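Local coordinates for fat acid-binding protein (Eubacterium ventriosum, PDB 3NYI), which binds stearic acid and belongs to the DegV family, probably serving as a fatty acid-binding protein, at residues 76-81 and 111-116. Sequence-based numbering, arbitrary orientation.
Sequences VFRSFV and LEDYPD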
ATOM      1  N   VAL A  76       2.852  18.705   9.053  1.00 38.63           N
ATOM      2  CA  VAL A  76       2.890  17.569   9.975  1.00 32.61           C
ATOM      3  C   VAL A  76       4.274  17.437  10.615  1.00 37.69           C
ATOM      4  O   VAL A  76       4.393  17.350  11.844  1.00 37.76           O
ATOM      5  CB  VAL A  76       2.481  16.262   9.265  1.00 37.48           C
ATOM      6  CG1 VAL A  76       2.688  15.051  10.177  1.00 36.04           C
ATOM      7  CG2 VAL A  76       1.034  16.359   8.805  1.00 37.96           C
ATOM      8  N   PHE A  77       5.325  17.439   9.794  1.00 30.39           N
ATOM      9  CA  PHE A  77       6.679  17.333  10.336  1.00 39.94           C
ATOM     10  C   PHE A  77       6.939  18.436  11.362  1.00 42.24           C
ATOM     11  O   PHE A  77       7.473  18.183  12.442  1.00 39.91           O
ATOM     12  CB  PHE A  77       7.745  17.412   9.236  1.00 39.44           C
ATOM     13  CG  PHE A  77       7.688  16.285   8.226  1.00 35.54           C
ATOM     14  CD1 PHE A  77       6.898  15.165   8.436  1.00 29.83           C
ATOM     15  CD2 PHE A  77       8.450  16.352   7.068  1.00 29.15           C
ATOM     16  CE1 PHE A  77       6.855  14.140   7.499  1.00 30.15           C
ATOM     17  CE2 PHE A  77       8.417  15.341   6.125  1.00 29.32           C
ATOM     18  CZ  PHE A  77       7.619  14.225   6.342  1.00 32.67           C
ATOM     19  N   ARG A  78       6.558  19.659  11.012  1.00 39.43           N
ATOM     20  CA  ARG A  78       6.813  20.819  11.857  0.53 40.86           C
ATOM     21  C   ARG A  78       6.154  20.702  13.229  1.00 44.32           C
ATOM     22  O   ARG A  78       6.785  20.958  14.255  1.00 43.22           O
ATOM     23  CB  ARG A  78       6.346  22.100  11.158  0.53 40.42           C
ATOM     24  CG  ARG A  78       7.227  23.303  11.429  0.53 46.72           C
ATOM     25  CD  ARG A  78       6.643  24.573  10.830  0.53 48.14           C
ATOM     26  NE  ARG A  78       6.325  24.423   9.412  0.53 47.13           N
ATOM     27  CZ  ARG A  78       7.154  24.730   8.418  0.53 47.59           C
ATOM     28  NH1 ARG A  78       8.369  25.206   8.679  0.53 46.71           N
ATOM     29  NH2 ARG A  78       6.765  24.563   7.159  0.53 44.35           N
ATOM     30  N   SER A  79       4.887  20.309  13.254  1.00 45.17           N
ATOM     31  CA  SER A  79       4.154  20.236  14.514  1.00 46.70           C
ATOM     32  C   SER A  79       4.752  19.206  15.474  1.00 52.42           C
ATOM     33  O   SER A  79       4.810  19.439  16.682  1.00 54.59           O
ATOM     34  CB  SER A  79       2.670  19.954  14.268  1.00 55.63           C
ATOM     35  OG  SER A  79       2.460  18.615  13.850  1.00 70.48           O
ATOM     36  N   PHE A  80       5.199  18.070  14.945  1.00 40.74           N
ATOM     37  CA  PHE A  80       5.858  17.073  15.779  1.00 40.96           C
ATOM     38  C   PHE A  80       7.234  17.557  16.244  1.00 44.29           C
ATOM     39  O   PHE A  80       7.575  17.438  17.423  1.00 42.54           O
ATOM     40  CB  PHE A  80       5.989  15.730  15.041  1.00 31.89           C
ATOM     41  CG  PHE A  80       4.683  15.004  14.854  1.00 41.38           C
ATOM     42  CD1 PHE A  80       3.776  14.891  15.900  1.00 46.44           C
ATOM     43  CD2 PHE A  80       4.370  14.413  13.635  1.00 40.88           C
ATOM     44  CE1 PHE A  80       2.571  14.214  15.733  1.00 44.29           C
ATOM     45  CE2 PHE A  80       3.167  13.732  13.463  1.00 41.55           C
ATOM     46  CZ  PHE A  80       2.269  13.634  14.514  1.00 41.54           C
ATOM     47  N   VAL A  81       8.013  18.108  15.314  1.00 40.66           N
ATOM     48  CA  VAL A  81       9.384  18.540  15.601  1.00 45.52           C
ATOM     49  C   VAL A  81       9.487  19.665  16.649  1.00 48.61           C
ATOM     50  O   VAL A  81      10.410  19.686  17.468  1.00 45.24           O
ATOM     51  CB  VAL A  81      10.115  18.965  14.310  1.00 45.55           C
ATOM     52  CG1 VAL A  81      11.284  19.875  14.632  1.00 49.38           C
ATOM     53  CG2 VAL A  81      10.583  17.733  13.541  1.00 46.28           C
ATOM     54  N   LEU A 111      13.649  21.823   8.296  1.00 48.18           N
ATOM     55  CA  LEU A 111      14.996  21.971   8.828  1.00 54.10           C
ATOM     56  C   LEU A 111      15.402  23.440   8.952  1.00 66.02           C
ATOM     57  O   LEU A 111      16.037  23.837   9.933  1.00 67.39           O
ATOM     58  CB  LEU A 111      15.995  21.213   7.956  1.00 56.05           C
ATOM     59  CG  LEU A 111      16.679  20.041   8.663  1.00 61.79           C
ATOM     60  CD1 LEU A 111      15.726  19.398   9.662  1.00 62.04           C
ATOM     61  CD2 LEU A 111      17.173  19.018   7.652  1.00 59.00           C
ATOM     62  N   GLU A 112      15.034  24.243   7.956  1.00 66.61           N
ATOM     63  CA  GLU A 112      15.324  25.673   7.982  1.00 65.26           C
ATOM     64  C   GLU A 112      14.889  26.298   9.300  1.00 67.61           C
ATOM     65  O   GLU A 112      15.657  27.006   9.944  1.00 75.33           O
ATOM     66  CB  GLU A 112      14.616  26.377   6.830  1.00 65.86           C
ATOM     67  CG  GLU A 112      15.115  25.973   5.466  1.00 70.54           C
ATOM     68  CD  GLU A 112      14.313  26.605   4.349  1.00 78.48           C
ATOM     69  OE1 GLU A 112      13.525  27.534   4.623  1.00 84.30           O
ATOM     70  OE2 GLU A 112      14.472  26.169   3.194  1.00 79.54           O
ATOM     71  N   ASP A 113      13.650  26.029   9.697  1.00 63.21           N
ATOM     72  CA  ASP A 113      13.090  26.606  10.913  1.00 64.27           C
ATOM     73  C   ASP A 113      13.451  25.820  12.181  1.00 68.22           C
ATOM     74  O   ASP A 113      13.421  26.371  13.283  1.00 73.70           O
ATOM     75  CB  ASP A 113      11.570  26.743  10.789  1.00 71.63           C
ATOM     76  CG  ASP A 113      11.154  27.603   9.603  1.00 80.23           C
ATOM     77  OD1 ASP A 113      12.034  28.222   8.964  1.00 78.31           O
ATOM     78  OD2 ASP A 113       9.942  27.661   9.310  1.00 84.35           O
ATOM     79  N   TYR A 114      13.784  24.539  12.031  1.00 60.81           N
ATOM     80  CA  TYR A 114      14.158  23.711  13.181  1.00 60.44           C
ATOM     81  C   TYR A 114      15.378  22.840  12.884  1.00 58.82           C
ATOM     82  O   TYR A 114      15.253  21.630  12.703  1.00 55.81           O
ATOM     83  CB  TYR A 114      12.987  22.828  13.616  1.00 58.09           C
ATOM     84  CG  TYR A 114      11.709  23.582  13.921  1.00 62.91           C
ATOM     85  CD1 TYR A 114      11.367  23.920  15.226  1.00 69.10           C
ATOM     86  CD2 TYR A 114      10.841  23.945  12.905  1.00 65.32           C
ATOM     87  CE1 TYR A 114      10.194  24.605  15.502  1.00 74.42           C
ATOM     88  CE2 TYR A 114       9.670  24.629  13.170  1.00 72.75           C
ATOM     89  CZ  TYR A 114       9.348  24.956  14.467  1.00 77.80           C
ATOM     90  OH  TYR A 114       8.178  25.637  14.715  1.00 79.93           O
ATOM     91  N   PRO A 115      16.570  23.451  12.869  1.00 62.19           N
ATOM     92  CA  PRO A 115      17.810  22.816  12.400  1.00 65.03           C
ATOM     93  C   PRO A 115      18.235  21.589  13.215  1.00 63.19           C
ATOM     94  O   PRO A 115      19.046  20.792  12.741  1.00 52.16           O
ATOM     95  CB  PRO A 115      18.859  23.925  12.560  1.00 71.85           C
ATOM     96  CG  PRO A 115      18.079  25.194  12.743  1.00 70.89           C
ATOM     97  CD  PRO A 115      16.817  24.791  13.425  1.00 67.79           C
ATOM     98  N   ASP A 116      17.719  21.447  14.430  1.00 66.00           N
ATOM     99  CA  ASP A 116      18.063  20.282  15.243  1.00 83.19           C
ATOM    100  C   ASP A 116      16.921  19.266  15.292  1.00 84.33           C
ATOM    101  O   ASP A 116      16.702  18.607  16.308  1.00 93.86           O
ATOM    102  CB  ASP A 116      18.499  20.700  16.654  1.00 97.63           C
ATOM    103  CG  ASP A 116      17.494  21.614  17.334  1.00106.26           C
ATOM    104  OD1 ASP A 116      16.532  22.054  16.665  1.00109.14           O
ATOM    105  OD2 ASP A 116      17.674  21.895  18.540  1.00104.02           O
TER
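Tyr114 meets two side chains of helix 70-81 with its ring and CB, touching Val81 near the root of the ring and Arg78 near the hydroxyl end. With CG anti to its own carbonyl carbon (chi1 -55°), the tyrosine carries its ring toward helix 70-81, where both residues reach it. CG1 of Val81 packs against CB of Tyr114 at 3.6 Å, and the two side chains run past each other in opposite directions. A valine suits this place because it is apolar and compact, and its CG1 packs closely on CB and CG of the tyrosine. Farther out, the aliphatic part of Arg78 crosses the tyrosine at about a right angle, its CG 3.3 Å from CE2 of Tyr114, and CD lies near the same ring carbon.

The arginine thus does two jobs: its methylenes touch the CE2 side of the ring, while a bend at chi3 (-53°) turns the guanidinium aside to the carboxylate of Asp113. NH1 of Arg78 and OD2 of Asp113 form a salt bridge of 3.0 Å; Arg78 is modelled in two conformers and the bridge belongs to this one, so it need not be permanent. The two planes are inclined by 40°, and this single oxygen meets a single terminal nitrogen, unlike a flat two-pronged pairing. Aspartate suits its place, its short, exposed acidic side chain offering the arginine a negative charge. Were Tyr114 an alanine, Val81 and the methylenes of Arg78 would probably lose the ring they pack on, and Glu82 its weak hydroxyl partner.

The contact ties the C-terminal end of helix 70-81 to the C-terminal part of helix 99-113 and the turn that leads toward strand 119-123. Val81 also touches Ala117 in that connection. Elsewhere on helix 70-81, Phe77 packs on strand 87-91, while Val76 and Phe80 rest on strands 6-10 and 25-33 of the same sheet.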